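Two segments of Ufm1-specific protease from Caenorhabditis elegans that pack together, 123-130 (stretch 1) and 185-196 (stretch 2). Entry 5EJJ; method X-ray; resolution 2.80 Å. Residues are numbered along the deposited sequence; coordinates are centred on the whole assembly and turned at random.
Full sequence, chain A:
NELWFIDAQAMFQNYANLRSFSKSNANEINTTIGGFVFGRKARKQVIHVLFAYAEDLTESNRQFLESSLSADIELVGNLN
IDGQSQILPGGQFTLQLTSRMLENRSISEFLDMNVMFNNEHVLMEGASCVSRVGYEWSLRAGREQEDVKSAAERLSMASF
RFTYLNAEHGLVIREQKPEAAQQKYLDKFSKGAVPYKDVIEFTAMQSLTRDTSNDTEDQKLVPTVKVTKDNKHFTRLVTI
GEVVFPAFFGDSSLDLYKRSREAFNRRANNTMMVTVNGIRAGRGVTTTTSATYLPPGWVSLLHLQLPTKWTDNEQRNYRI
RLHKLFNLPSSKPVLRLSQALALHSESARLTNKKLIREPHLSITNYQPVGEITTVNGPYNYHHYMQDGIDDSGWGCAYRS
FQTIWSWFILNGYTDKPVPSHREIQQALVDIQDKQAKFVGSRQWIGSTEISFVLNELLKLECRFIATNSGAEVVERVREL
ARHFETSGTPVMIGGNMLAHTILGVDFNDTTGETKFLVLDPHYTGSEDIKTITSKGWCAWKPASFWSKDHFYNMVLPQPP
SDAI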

# COMPACT_ATOMS: atom_id res chain seq x y z
N LEU A 123 8.46 -10.36 7.51
CA LEU A 123 7.68 -10.55 6.28
C LEU A 123 6.18 -10.36 6.47
O LEU A 123 5.67 -10.51 7.59
CB LEU A 123 7.90 -11.97 5.74
CG LEU A 123 9.33 -12.44 5.43
CD1 LEU A 123 9.35 -13.91 5.08
CD2 LEU A 123 9.95 -11.62 4.33
N MET A 124 5.46 -10.04 5.40
CA MET A 124 4.00 -9.98 5.48
C MET A 124 3.50 -11.34 5.88
O MET A 124 4.20 -12.33 5.72
CB MET A 124 3.37 -9.58 4.16
CG MET A 124 3.18 -8.11 4.07
SD MET A 124 2.78 -7.57 2.42
CE MET A 124 3.75 -8.75 1.47
N GLU A 125 2.28 -11.39 6.38
CA GLU A 125 1.77 -12.62 6.93
C GLU A 125 0.28 -12.41 7.09
O GLU A 125 -0.14 -11.31 7.46
CB GLU A 125 2.41 -12.81 8.29
CG GLU A 125 2.41 -14.20 8.80
CD GLU A 125 3.17 -14.31 10.12
OE1 GLU A 125 4.35 -13.85 10.20
OE2 GLU A 125 2.57 -14.84 11.08
N GLY A 126 -0.52 -13.42 6.77
CA GLY A 126 -1.95 -13.40 7.07
C GLY A 126 -2.88 -12.87 5.99
O GLY A 126 -2.48 -12.25 5.01
N ALA A 127 -4.17 -13.13 6.19
CA ALA A 127 -5.20 -12.57 5.32
C ALA A 127 -5.81 -11.34 6.00
O ALA A 127 -5.61 -11.12 7.20
CB ALA A 127 -6.26 -13.62 5.03
N SER A 128 -6.53 -10.53 5.23
CA SER A 128 -7.29 -9.42 5.79
C SER A 128 -8.78 -9.73 5.82
O SER A 128 -9.37 -9.89 4.76
CB SER A 128 -7.10 -8.16 4.95
OG SER A 128 -5.82 -7.60 5.17
N CYS A 129 -9.39 -9.81 7.01
CA CYS A 129 -10.85 -9.82 7.12
C CYS A 129 -11.40 -8.41 7.07
O CYS A 129 -10.82 -7.52 7.66
CB CYS A 129 -11.28 -10.41 8.45
SG CYS A 129 -10.61 -12.03 8.73
N VAL A 130 -12.52 -8.20 6.39
CA VAL A 130 -13.05 -6.85 6.27
C VAL A 130 -14.60 -6.80 6.32
O VAL A 130 -15.26 -7.74 5.91
CB VAL A 130 -12.53 -6.20 4.99
CG1 VAL A 130 -12.94 -7.01 3.81
CG2 VAL A 130 -13.03 -4.79 4.83
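Stretch 2, residues 185-196: YLDKFSKGAVPY

When a proline packs against a strand entrance, its nitrogen has no hydrogen to offer, and the contact must be held by other means; the pairing of 185-196 with 123-130 in this protease is a compact example. Early in stretch 2 comes a short, weakly bonded helix at about 187-190, where L186 O receives F189 N at 2.6 Å and S190 N at 3.1 Å. S190 takes the p rotamer (chi1 57°), which brings its OG within a weak hydrogen bond of the same L186 O, 3.4 Å away. From K191 the chain is loop, and A193 to P195 runs past G126 and A127, with CA atoms 5.1 Å apart for G126 and A193 and 4.6 Å for A127 and P195. The pairing thus advances in the same sense along both chains, A193 by G126 and then P195 by A127.

G126 has phi/psi of 92/166, where a CB would be jammed against the carbonyl O of E125. Its own carbonyl faces the loop: G126 O lies 2.9 Å from P195 N, a close contact without a hydrogen bond. The bond that does form is two residues on, at S128, which, in the m rotamer and pointing toward stretch 2, donates from OG to P195 O at 2.7 Å.

Apolar side chains extend the contact beyond this bond. A193 points toward stretch 1 and sets its CB 3.9 Å from A127 CB. C129, with chi1 at -55° (m), places SG 4.3 Å from CD2 of L186, itself m,p. M124 covers the far end of the loop: chi2 is t, while chi1 (-92°) and chi3 (-34°) lie between wells. In this shape its CG rests 3.8 Å from P195 CG, and its CE reaches V194 CG1 at 4.1 Å and Y196 CE1 at 3.4 Å. Although Y196 points away at CA-to-CB, its p rotamer leaves the ring's end nearer, and M124 SD meets the ring edge, 4.5 Å from the centroid.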

# COMPACT_ATOMS: atom_id res chain seq x y z
N TYR A 185 -9.72 -21.84 12.65
CA TYR A 185 -11.02 -21.53 12.08
C TYR A 185 -10.99 -21.04 10.63
O TYR A 185 -11.92 -21.32 9.89
CB TYR A 185 -11.83 -20.60 13.00
CG TYR A 185 -13.27 -20.40 12.55
CD1 TYR A 185 -13.66 -19.21 11.95
CD2 TYR A 185 -14.22 -21.39 12.71
CE1 TYR A 185 -14.96 -19.01 11.52
CE2 TYR A 185 -15.53 -21.20 12.29
CZ TYR A 185 -15.90 -20.00 11.69
OH TYR A 185 -17.20 -19.79 11.25
N LEU A 186 -9.95 -20.33 10.20
CA LEU A 186 -9.90 -19.93 8.78
C LEU A 186 -8.65 -20.38 8.02
O LEU A 186 -8.37 -19.83 6.93
CB LEU A 186 -10.07 -18.41 8.57
CG LEU A 186 -11.26 -17.59 9.02
CD1 LEU A 186 -11.14 -17.35 10.49
CD2 LEU A 186 -11.25 -16.27 8.29
N ASP A 187 -7.94 -21.37 8.57
CA ASP A 187 -6.67 -21.81 8.00
C ASP A 187 -6.73 -22.06 6.50
O ASP A 187 -5.81 -21.69 5.77
CB ASP A 187 -6.17 -23.04 8.71
CG ASP A 187 -5.59 -22.72 10.05
OD1 ASP A 187 -5.81 -21.58 10.52
OD2 ASP A 187 -4.90 -23.59 10.64
N LYS A 188 -7.83 -22.66 6.05
CA LYS A 188 -8.08 -22.82 4.63
C LYS A 188 -7.83 -21.52 3.84
O LYS A 188 -7.32 -21.56 2.72
CB LYS A 188 -9.50 -23.36 4.41
CG LYS A 188 -10.06 -23.09 3.01
CD LYS A 188 -11.34 -23.88 2.72
CE LYS A 188 -12.52 -23.48 3.63
NZ LYS A 188 -13.86 -23.59 2.93
N PHE A 189 -8.15 -20.37 4.44
CA PHE A 189 -8.08 -19.09 3.71
C PHE A 189 -6.84 -18.28 4.02
O PHE A 189 -6.47 -17.41 3.23
CB PHE A 189 -9.25 -18.19 4.08
CG PHE A 189 -10.59 -18.81 3.89
CD1 PHE A 189 -11.19 -19.50 4.93
CD2 PHE A 189 -11.26 -18.67 2.68
CE1 PHE A 189 -12.43 -20.06 4.75
CE2 PHE A 189 -12.50 -19.23 2.50
CZ PHE A 189 -13.09 -19.93 3.54
N SER A 190 -6.24 -18.50 5.18
CA SER A 190 -5.18 -17.62 5.60
C SER A 190 -3.79 -18.22 5.48
O SER A 190 -2.86 -17.72 6.10
CB SER A 190 -5.42 -17.17 7.03
OG SER A 190 -5.54 -18.26 7.93
N LYS A 191 -3.63 -19.27 4.67
CA LYS A 191 -2.46 -20.15 4.80
C LYS A 191 -1.14 -19.55 4.33
O LYS A 191 -0.21 -19.36 5.13
CB LYS A 191 -2.68 -21.50 4.14
CG LYS A 191 -1.81 -22.60 4.76
CD LYS A 191 -1.61 -23.78 3.80
CE LYS A 191 -0.57 -24.78 4.30
NZ LYS A 191 -0.20 -25.76 3.23
N GLY A 192 -1.04 -19.28 3.04
CA GLY A 192 0.12 -18.57 2.55
C GLY A 192 -0.39 -17.23 2.10
O GLY A 192 -0.02 -16.72 1.05
N ALA A 193 -1.29 -16.67 2.89
CA ALA A 193 -1.99 -15.47 2.45
C ALA A 193 -1.17 -14.18 2.63
O ALA A 193 -0.19 -14.14 3.40
CB ALA A 193 -3.35 -15.38 3.13
N VAL A 194 -1.55 -13.14 1.92
CA VAL A 194 -0.97 -11.83 2.17
C VAL A 194 -2.01 -10.72 2.37
O VAL A 194 -2.94 -10.58 1.58
CB VAL A 194 0.03 -11.42 1.07
CG1 VAL A 194 1.37 -12.05 1.33
CG2 VAL A 194 -0.51 -11.76 -0.30
N PRO A 195 -1.84 -9.91 3.42
CA PRO A 195 -2.80 -8.88 3.84
C PRO A 195 -3.29 -7.89 2.75
O PRO A 195 -4.38 -7.33 2.91
CB PRO A 195 -2.03 -8.11 4.93
CG PRO A 195 -0.59 -8.42 4.66
CD PRO A 195 -0.60 -9.84 4.20
N TYR A 196 -2.52 -7.65 1.68
CA TYR A 196 -2.94 -6.61 0.73
C TYR A 196 -3.79 -7.14 -0.42
O TYR A 196 -4.18 -6.36 -1.29
CB TYR A 196 -1.75 -5.79 0.20
CG TYR A 196 -0.75 -6.62 -0.58
CD1 TYR A 196 0.27 -7.28 0.07
CD2 TYR A 196 -0.83 -6.74 -1.96
CE1 TYR A 196 1.18 -8.05 -0.63
CE2 TYR A 196 0.08 -7.51 -2.67
CZ TYR A 196 1.09 -8.17 -1.99
OH TYR A 196 2.01 -8.94 -2.67
O HOH W 1 0.74 -16.30 6.00